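Local coordinates for protein BtGH115A (Bacteroides thetaiotaomicron, PDB 5BY3) that removes 4-O-methyl-glucuronic acid from decorated arabinogalactans, acting as a family GH115 alpha-glucuronidase, at residues L47-L51 with I123-V129; F96-V100 with L148-E154; Q156-V160 with M450-L454. All blocks are in the same frame, centred on the assembly; numbering follows the deposited sequence.

How the interactions relate
From the N terminus, interaction 1 closes a loop that brings helix 38-55 beside the end of helix 113-126. Interaction 2 opens within that loop, at strand 96-100, and closes after it at 148-154, so the two contacts cross; Leu126 of interaction 1 touches Leu98, Leu148 and Phe152 of interaction 2. Interaction 3 begins only once both are complete, and its 156-160 segment is joined 290 residues later to the end of helix 441-452. It lies in series with interaction 2 and meets it where Gln156 pairs with Phe96, whose ring also packs on Trp452. Interactions 1 and 2 organise the N-terminal alpha/beta domain; interaction 3 ties the way out of it to the barrel.

Interaction 1 (L47-L51 with I123-V129); sequences LSRDL and ISRLLGV
Two helices lie side by side, and residues 47-51 and 123-129 bury 286 Å² between them. Residues 47-51 are helical throughout; 123-126 form the last turn of the other helix, and the closest alpha carbons are Leu47 CA and Ser124 CA at 5.8 Å. Leu47 (chi1 t, chi2 p) leaves its helix sideways, but its tip turns across: CD1 sinks into a hollow bounded by Ile123 CG2 at 3.8 Å, Ser124 CB at 3.9 Å and Leu127 CD1 at 4.3 Å. Leu127 (mt) answers this bump, its CD1 resting between Leu47 CD1 and Leu51 CD2, each 4.3 Å away. One polar pair joins this apolar interlock. Asp50 (chi1 m) points toward the partner, and its OD2 accepts a hydrogen bond of 2.8 Å from Ser124 OG; the same carboxylate forms a salt bridge with Arg205 of helix 193-205. Beyond it, Val129 CG2 packs on Asp50 CB at 3.9 Å. The chain leaves the helix at Gly128 (phi/psi 84/26), angles at which a CB would be jammed against the carbonyl O of Leu127, and Val129 then points toward Asp50. Val129 N bonds to Ser124 O (3.2 Å) and Gly128 N to Arg125 O (2.9 Å). Ile123 also rests on Leu106 and Val108 of strand 106-110. The arrangement is a helix pair of an alpha/beta domain, with one helix ended by a Schellman motif.

Interaction 2 (F96-V100 with L148-E154); sequences FMLAV and LSGKFRE
Strand 96-100 is extended, and 148-154 runs along it in the opposite sense, without regular secondary structure beyond its first residue; together they bury 464 Å². Leu148 comes in extended and lies beside the end of the strand, its O 4.5 Å from Val100 CG2. Ser149 opens a type I beta turn that ends at Phe152, held by Phe152 N to Ser149 O at 3.2 Å. Val100 (chi1 t) faces this turn, its CG2 just 3.1 Å from Ser149 O. Gly150 lies across from Val100, their CA atoms 5.4 Å apart. Phe152 (chi1 t) swings its ring back, so that CE1, at the ring edge, meets Leu98 CD1 at 4.0 Å. Arg153 lies opposite Ala99, their CA atoms 4.6 Å apart. Its CB points away, but the guanidinium returns over the strand: one face lies on Ala99 CB, 3.9 Å from NH2. Here the pairing is irregular. Arg153 O is only 2.8 Å from Leu98 O, two acceptors facing each other, while Arg153 CA makes a CA-H...O contact of 3.3 Å with Leu98 O. Regular bonding appears at Glu154, whose O accepts a nearly straight hydrogen bond from Leu98 N (2.9 Å, 169°) and a CA-H...O contact from CA of Met97 (a selenomethionine) at 3.6 Å. Glu154 CB also lies 4.3 Å from Leu98 CB. The contact thus leads into the antiparallel edge of the six-stranded mixed sheet, where strand 155-156 joins strand 96-100.

Interaction 3 (Q156-V160 with M450-L454); sequences QSPSV and MAWNL
A rigid indole and two backbone bonds fix 156-160 against the end of a helix, burying 401 Å². Residues 450-452 are helical; Asn453 (phi/psi -154/88) breaks out, and Leu454 is helical again. Pro158 CA lies 4.5 Å from Trp452 CA, and Val160 CA 4.9 Å from Ala451 CA. The last helical carbonyls are taken by the loop: Ser159 N donates to Trp452 O (3.1 Å) and Val160 N to Ala451 O (2.8 Å), while Pro158 CA adds a CA-H...O contact of 3.3 Å to Trp452 O. Trp452 sets out away from the loop, but with chi1 t and chi2 near -100° its indole folds back beneath 157-158. Pro158 CA and Ser157 C lie over one ring face, Pro158 CB touches CE3 of Trp452 at 3.7 Å, and the Gln156 side chain reaches the ring edge. Val160 (chi1 t) places CB 4.0 Å from Ala451 CB. Ser159 (chi1 m) points toward the helix break; its OG bonds to a water at 2.8 Å, which in turn donates to Asn453 OD1 at 2.9 Å. Asn453 (chi1 t) is the N-cap of the following helix, OD1 capping Lys456 N. Trp452 also makes a cation-pi contact with Arg207 and an edge-to-face one with Tyr118. The end of helix 441-452, which follows the barrel's last strand 429-433, thereby receives the loop entering the barrel's first strand, 162-166; Trp430 backs Ala451 and Val160, and Tyr422 of helix 411-423 flanks Ser159 and Leu454.

Interaction 1 (L47-L51 with I123-V129)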
loop_
_atom_site.group_PDB
_atom_site.type_symbol
_atom_site.label_atom_id
_atom_site.label_comp_id
_atom_site.label_asym_id
_atom_site.label_seq_id
_atom_site.Cartn_x
_atom_site.Cartn_y
_atom_site.Cartn_z
ATOM N N LEU A 47 -12.623 -5.114 22.468
ATOM C CA LEU A 47 -11.895 -4.629 23.651
ATOM C C LEU A 47 -11.929 -5.644 24.790
ATOM O O LEU A 47 -10.931 -5.846 25.495
ATOM C CB LEU A 47 -12.400 -3.254 24.114
ATOM C CG LEU A 47 -11.772 -2.647 25.367
ATOM C CD1 LEU A 47 -10.342 -2.188 25.183
ATOM C CD2 LEU A 47 -12.592 -1.473 25.833
ATOM N N SER A 48 -13.080 -6.275 24.951
ATOM C CA SER A 48 -13.311 -7.215 26.022
ATOM C C SER A 48 -12.391 -8.370 25.817
ATOM O O SER A 48 -11.744 -8.828 26.765
ATOM C CB SER A 48 -14.754 -7.712 26.008
ATOM O OG SER A 48 -15.587 -6.600 26.040
ATOM N N ARG A 49 -12.335 -8.826 24.568
ATOM C CA ARG A 49 -11.365 -9.841 24.164
ATOM C C ARG A 49 -9.924 -9.468 24.596
ATOM O O ARG A 49 -9.192 -10.314 25.092
ATOM C CB ARG A 49 -11.479 -10.058 22.662
ATOM C CG ARG A 49 -10.675 -11.220 22.149
ATOM C CD ARG A 49 -11.170 -11.562 20.766
ATOM N NE ARG A 49 -10.257 -11.096 19.743
ATOM C CZ ARG A 49 -10.542 -11.066 18.443
ATOM N NH1 ARG A 49 -11.731 -11.447 17.988
ATOM N NH2 ARG A 49 -9.625 -10.641 17.590
ATOM N N ASP A 50 -9.570 -8.187 24.451
ATOM C CA ASP A 50 -8.241 -7.675 24.776
ATOM C C ASP A 50 -8.071 -7.455 26.255
ATOM O O ASP A 50 -7.011 -7.739 26.777
ATOM C CB ASP A 50 -7.931 -6.394 23.978
ATOM C CG ASP A 50 -8.023 -6.612 22.474
ATOM O OD1 ASP A 50 -8.009 -7.800 22.018
ATOM O OD2 ASP A 50 -8.147 -5.598 21.746
ATOM N N LEU A 51 -9.112 -6.961 26.932
ATOM C CA LEU A 51 -9.144 -6.885 28.401
ATOM C C LEU A 51 -8.881 -8.241 29.099
ATOM O O LEU A 51 -8.115 -8.295 30.061
ATOM C CB LEU A 51 -10.480 -6.280 28.872
ATOM C CG LEU A 51 -10.523 -4.748 28.839
ATOM C CD1 LEU A 51 -11.965 -4.302 28.712
ATOM C CD2 LEU A 51 -9.860 -4.094 30.034
ATOM N N ILE A 123 -8.099 2.267 23.403
ATOM C CA ILE A 123 -7.858 1.742 24.744
ATOM C C ILE A 123 -7.178 0.414 24.553
ATOM O O ILE A 123 -6.264 0.083 25.292
ATOM C CB ILE A 123 -9.168 1.571 25.532
ATOM C CG1 ILE A 123 -9.841 2.946 25.677
ATOM C CG2 ILE A 123 -8.934 0.863 26.878
ATOM C CD1 ILE A 123 -11.120 2.896 26.478
ATOM N N SER A 124 -7.589 -0.295 23.500
ATOM C CA SER A 124 -6.990 -1.558 23.142
ATOM C C SER A 124 -5.510 -1.390 22.688
ATOM O O SER A 124 -4.649 -2.181 23.098
ATOM C CB SER A 124 -7.901 -2.265 22.165
ATOM O OG SER A 124 -7.154 -3.037 21.259
ATOM N N ARG A 125 -5.209 -0.351 21.902
ATOM C CA ARG A 125 -3.809 0.034 21.585
ATOM C C ARG A 125 -2.960 0.380 22.826
ATOM O O ARG A 125 -1.780 -0.014 22.905
ATOM C CB ARG A 125 -3.746 1.191 20.559
ATOM C CG ARG A 125 -4.050 0.762 19.120
ATOM C CD ARG A 125 -4.624 1.894 18.252
ATOM N NE ARG A 125 -4.574 1.565 16.815
ATOM C CZ ARG A 125 -3.472 1.594 16.035
ATOM N NH1 ARG A 125 -2.267 1.966 16.498
ATOM N NH2 ARG A 125 -3.575 1.251 14.757
ATOM N N LEU A 126 -3.567 1.120 23.767
ATOM C CA LEU A 126 -2.958 1.515 25.047
ATOM C C LEU A 126 -2.601 0.290 25.926
ATOM O O LEU A 126 -1.656 0.300 26.712
ATOM C CB LEU A 126 -3.943 2.412 25.815
ATOM C CG LEU A 126 -4.161 3.840 25.311
ATOM C CD1 LEU A 126 -5.182 4.518 26.161
ATOM C CD2 LEU A 126 -2.878 4.663 25.307
ATOM N N LEU A 127 -3.403 -0.753 25.820
ATOM C CA LEU A 127 -3.137 -1.962 26.524
ATOM C C LEU A 127 -1.997 -2.747 25.838
ATOM O O LEU A 127 -1.594 -3.812 26.318
ATOM C CB LEU A 127 -4.409 -2.784 26.608
ATOM C CG LEU A 127 -5.524 -2.165 27.427
ATOM C CD1 LEU A 127 -6.724 -3.049 27.247
ATOM C CD2 LEU A 127 -5.179 -2.084 28.907
ATOM N N GLY A 128 -1.477 -2.208 24.734
ATOM C CA GLY A 128 -0.361 -2.823 24.071
ATOM C C GLY A 128 -0.760 -3.929 23.121
ATOM O O GLY A 128 0.057 -4.811 22.836
ATOM N N VAL A 129 -1.991 -3.871 22.602
ATOM C CA VAL A 129 -2.472 -4.852 21.617
ATOM C C VAL A 129 -2.232 -4.360 20.176
ATOM O O VAL A 129 -2.797 -3.355 19.756
ATOM C CB VAL A 129 -3.967 -5.218 21.850
ATOM C CG1 VAL A 129 -4.423 -6.345 20.937
ATOM C CG2 VAL A 129 -4.213 -5.590 23.308
#

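Interaction 2 (F96-V100 with L148-E154)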
loop_
_atom_site.group_PDB
_atom_site.type_symbol
_atom_site.label_atom_id
_atom_site.label_comp_id
_atom_site.label_asym_id
_atom_site.label_seq_id
_atom_site.Cartn_x
_atom_site.Cartn_y
_atom_site.Cartn_z
ATOM N N PHE A 96 -12.899 11.139 18.444
ATOM C CA PHE A 96 -13.094 10.750 19.824
ATOM C C PHE A 96 -12.220 11.539 20.769
ATOM O O PHE A 96 -11.124 12.014 20.381
ATOM C CB PHE A 96 -12.901 9.243 20.032
ATOM C CG PHE A 96 -11.487 8.758 19.769
ATOM C CD1 PHE A 96 -10.521 8.822 20.753
ATOM C CD2 PHE A 96 -11.154 8.176 18.550
ATOM C CE1 PHE A 96 -9.231 8.368 20.516
ATOM C CE2 PHE A 96 -9.861 7.693 18.299
ATOM C CZ PHE A 96 -8.900 7.804 19.280
HETATM N N MSE A 97 -12.742 11.653 21.993
HETATM C CA MSE A 97 -12.076 12.171 23.167
HETATM C C MSE A 97 -11.980 11.055 24.176
HETATM O O MSE A 97 -12.960 10.325 24.447
HETATM C CB MSE A 97 -12.957 13.231 23.782
HETATM C CG MSE A 97 -12.527 14.618 23.335
HETATM SE SE MSE A 97 -13.303 15.868 24.637
HETATM C CE MSE A 97 -12.225 17.496 24.325
ATOM N N LEU A 98 -10.780 10.892 24.723
ATOM C CA LEU A 98 -10.577 10.051 25.883
ATOM C C LEU A 98 -10.217 10.946 27.042
ATOM O O LEU A 98 -9.353 11.818 26.914
ATOM C CB LEU A 98 -9.423 9.103 25.662
ATOM C CG LEU A 98 -9.483 7.971 24.671
ATOM C CD1 LEU A 98 -8.207 7.185 24.928
ATOM C CD2 LEU A 98 -10.695 7.120 24.954
ATOM N N ALA A 99 -10.871 10.727 28.179
ATOM C CA ALA A 99 -10.652 11.556 29.365
ATOM C C ALA A 99 -11.009 10.752 30.612
ATOM O O ALA A 99 -11.855 9.858 30.540
ATOM C CB ALA A 99 -11.517 12.818 29.272
ATOM N N VAL A 100 -10.380 11.090 31.732
ATOM C CA VAL A 100 -10.693 10.518 33.041
ATOM C C VAL A 100 -11.498 11.527 33.885
ATOM O O VAL A 100 -10.958 12.573 34.263
ATOM C CB VAL A 100 -9.413 10.052 33.812
ATOM C CG1 VAL A 100 -9.793 9.279 35.089
ATOM C CG2 VAL A 100 -8.463 9.208 32.923
ATOM N N LEU A 148 -3.997 4.870 33.920
ATOM C CA LEU A 148 -4.004 6.179 33.268
ATOM C C LEU A 148 -4.263 7.330 34.258
ATOM O O LEU A 148 -5.135 7.237 35.145
ATOM C CB LEU A 148 -5.095 6.241 32.188
ATOM C CG LEU A 148 -5.071 5.489 30.849
ATOM C CD1 LEU A 148 -6.329 5.883 30.094
ATOM C CD2 LEU A 148 -3.843 5.762 29.991
ATOM N N SER A 149 -3.543 8.435 34.059
ATOM C CA SER A 149 -3.632 9.620 34.919
ATOM C C SER A 149 -5.008 10.252 34.948
ATOM O O SER A 149 -5.738 10.181 33.948
ATOM C CB SER A 149 -2.645 10.670 34.452
ATOM O OG SER A 149 -1.484 10.539 35.221
ATOM N N GLY A 150 -5.337 10.884 36.084
ATOM C CA GLY A 150 -6.524 11.737 36.186
ATOM C C GLY A 150 -6.428 12.919 35.221
ATOM O O GLY A 150 -7.438 13.489 34.841
ATOM N N LYS A 151 -5.207 13.271 34.826
ATOM C CA LYS A 151 -4.954 14.340 33.873
ATOM C C LYS A 151 -4.854 13.908 32.410
ATOM O O LYS A 151 -4.776 14.775 31.538
ATOM C CB LYS A 151 -3.673 15.082 34.264
ATOM C CG LYS A 151 -3.917 16.410 34.970
ATOM C CD LYS A 151 -2.643 16.973 35.597
ATOM C CE LYS A 151 -2.588 16.706 37.097
ATOM N NZ LYS A 151 -2.462 15.253 37.412
ATOM N N PHE A 152 -4.828 12.596 32.140
ATOM C CA PHE A 152 -4.698 12.054 30.765
ATOM C C PHE A 152 -5.911 12.431 29.905
ATOM O O PHE A 152 -7.042 12.224 30.348
ATOM C CB PHE A 152 -4.512 10.517 30.797
ATOM C CG PHE A 152 -4.567 9.855 29.435
ATOM C CD1 PHE A 152 -5.795 9.481 28.868
ATOM C CD2 PHE A 152 -3.392 9.610 28.714
ATOM C CE1 PHE A 152 -5.848 8.891 27.608
ATOM C CE2 PHE A 152 -3.438 9.013 27.452
ATOM C CZ PHE A 152 -4.668 8.658 26.894
ATOM N N ARG A 153 -5.682 12.930 28.677
ATOM C CA ARG A 153 -6.758 13.617 27.928
ATOM C C ARG A 153 -6.923 13.465 26.377
ATOM O O ARG A 153 -7.917 13.970 25.836
ATOM C CB ARG A 153 -6.850 15.116 28.368
ATOM C CG ARG A 153 -8.176 15.833 28.073
ATOM C CD ARG A 153 -8.567 16.810 29.168
ATOM N NE ARG A 153 -9.144 16.118 30.330
ATOM C CZ ARG A 153 -10.352 16.343 30.856
ATOM N NH1 ARG A 153 -11.166 17.271 30.352
ATOM N NH2 ARG A 153 -10.741 15.631 31.909
ATOM N N GLU A 154 -6.002 12.805 25.674
ATOM C CA GLU A 154 -6.156 12.479 24.217
ATOM C C GLU A 154 -7.428 12.861 23.409
ATOM O O GLU A 154 -8.559 12.546 23.784
ATOM C CB GLU A 154 -5.898 10.976 23.992
ATOM C CG GLU A 154 -5.305 10.614 22.624
ATOM C CD GLU A 154 -3.842 11.051 22.411
ATOM O OE1 GLU A 154 -3.120 11.424 23.376
ATOM O OE2 GLU A 154 -3.397 11.003 21.248
#

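Interaction 3 (Q156-V160 with M450-L454)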
loop_
_atom_site.group_PDB
_atom_site.type_symbol
_atom_site.label_atom_id
_atom_site.label_comp_id
_atom_site.label_asym_id
_atom_site.label_seq_id
_atom_site.Cartn_x
_atom_site.Cartn_y
_atom_site.Cartn_z
ATOM N N GLN A 156 -8.662 12.566 19.122
ATOM C CA GLN A 156 -8.211 12.135 17.777
ATOM C C GLN A 156 -9.286 12.263 16.701
ATOM O O GLN A 156 -10.469 12.245 17.023
ATOM C CB GLN A 156 -7.649 10.698 17.808
ATOM C CG GLN A 156 -6.173 10.572 18.188
ATOM C CD GLN A 156 -5.716 9.129 18.362
ATOM O OE1 GLN A 156 -5.211 8.754 19.419
ATOM N NE2 GLN A 156 -5.897 8.314 17.333
ATOM N N SER A 157 -8.850 12.359 15.439
ATOM C CA SER A 157 -9.684 12.502 14.239
ATOM C C SER A 157 -8.830 12.159 13.011
ATOM O O SER A 157 -7.621 12.423 13.016
ATOM C CB SER A 157 -10.187 13.950 14.095
ATOM O OG SER A 157 -9.136 14.888 14.309
ATOM N N PRO A 158 -9.446 11.615 11.944
ATOM C CA PRO A 158 -8.668 11.203 10.767
ATOM C C PRO A 158 -8.227 12.344 9.826
ATOM O O PRO A 158 -9.018 13.272 9.533
ATOM C CB PRO A 158 -9.631 10.235 10.037
ATOM C CG PRO A 158 -10.968 10.742 10.408
ATOM C CD PRO A 158 -10.852 11.178 11.842
ATOM N N SER A 159 -6.981 12.245 9.348
ATOM C CA SER A 159 -6.465 13.053 8.252
ATOM C C SER A 159 -7.198 12.729 6.928
ATOM O O SER A 159 -7.510 13.627 6.152
ATOM C CB SER A 159 -4.983 12.791 8.072
ATOM O OG SER A 159 -4.197 13.403 9.083
ATOM N N VAL A 160 -7.488 11.450 6.679
ATOM C CA VAL A 160 -8.187 11.031 5.448
ATOM C C VAL A 160 -9.556 10.459 5.805
ATOM O O VAL A 160 -9.685 9.686 6.788
ATOM C CB VAL A 160 -7.296 10.097 4.588
ATOM C CG1 VAL A 160 -8.023 9.544 3.348
ATOM C CG2 VAL A 160 -6.018 10.838 4.171
HETATM N N MSE A 450 -0.667 6.835 8.024
HETATM C CA MSE A 450 -0.593 8.065 7.239
HETATM C C MSE A 450 -1.968 8.657 7.142
HETATM O O MSE A 450 -2.163 9.814 7.488
HETATM C CB MSE A 450 0.074 7.831 5.901
HETATM C CG MSE A 450 1.564 7.949 6.174
HETATM SE SE MSE A 450 2.580 7.450 4.574
HETATM C CE MSE A 450 2.568 9.330 3.957
ATOM N N ALA A 451 -2.927 7.813 6.792
ATOM C CA ALA A 451 -4.303 8.185 6.500
ATOM C C ALA A 451 -5.037 8.570 7.762
ATOM O O ALA A 451 -5.982 9.364 7.709
ATOM C CB ALA A 451 -5.024 7.039 5.789
ATOM N N TRP A 452 -4.599 8.017 8.892
ATOM C CA TRP A 452 -5.241 8.321 10.161
ATOM C C TRP A 452 -4.701 9.600 10.793
ATOM O O TRP A 452 -5.488 10.401 11.320
ATOM C CB TRP A 452 -5.199 7.146 11.136
ATOM C CG TRP A 452 -5.766 7.540 12.503
ATOM C CD1 TRP A 452 -5.055 7.874 13.602
ATOM C CD2 TRP A 452 -7.150 7.686 12.863
ATOM N NE1 TRP A 452 -5.891 8.177 14.636
ATOM C CE2 TRP A 452 -7.184 8.086 14.213
ATOM C CE3 TRP A 452 -8.361 7.528 12.168
ATOM C CZ2 TRP A 452 -8.385 8.359 14.899
ATOM C CZ3 TRP A 452 -9.574 7.768 12.860
ATOM C CH2 TRP A 452 -9.566 8.192 14.205
ATOM N N ASN A 453 -3.374 9.776 10.771
ATOM C CA ASN A 453 -2.717 10.951 11.344
ATOM C C ASN A 453 -1.408 11.187 10.648
ATOM O O ASN A 453 -0.372 10.696 11.092
ATOM C CB ASN A 453 -2.486 10.788 12.846
ATOM C CG ASN A 453 -2.079 12.095 13.544
ATOM O OD1 ASN A 453 -1.597 13.067 12.919
ATOM N ND2 ASN A 453 -2.286 12.128 14.856
ATOM N N LEU A 454 -1.460 11.943 9.550
ATOM C CA LEU A 454 -0.265 12.324 8.771
ATOM C C LEU A 454 0.837 13.108 9.577
ATOM O O LEU A 454 2.060 12.847 9.405
ATOM C CB LEU A 454 -0.693 13.101 7.508
ATOM C CG LEU A 454 0.015 12.866 6.166
ATOM C CD1 LEU A 454 -0.100 14.101 5.319
ATOM C CD2 LEU A 454 1.489 12.493 6.229
HETATM O O HOH W 1 -2.298 14.740 10.597
#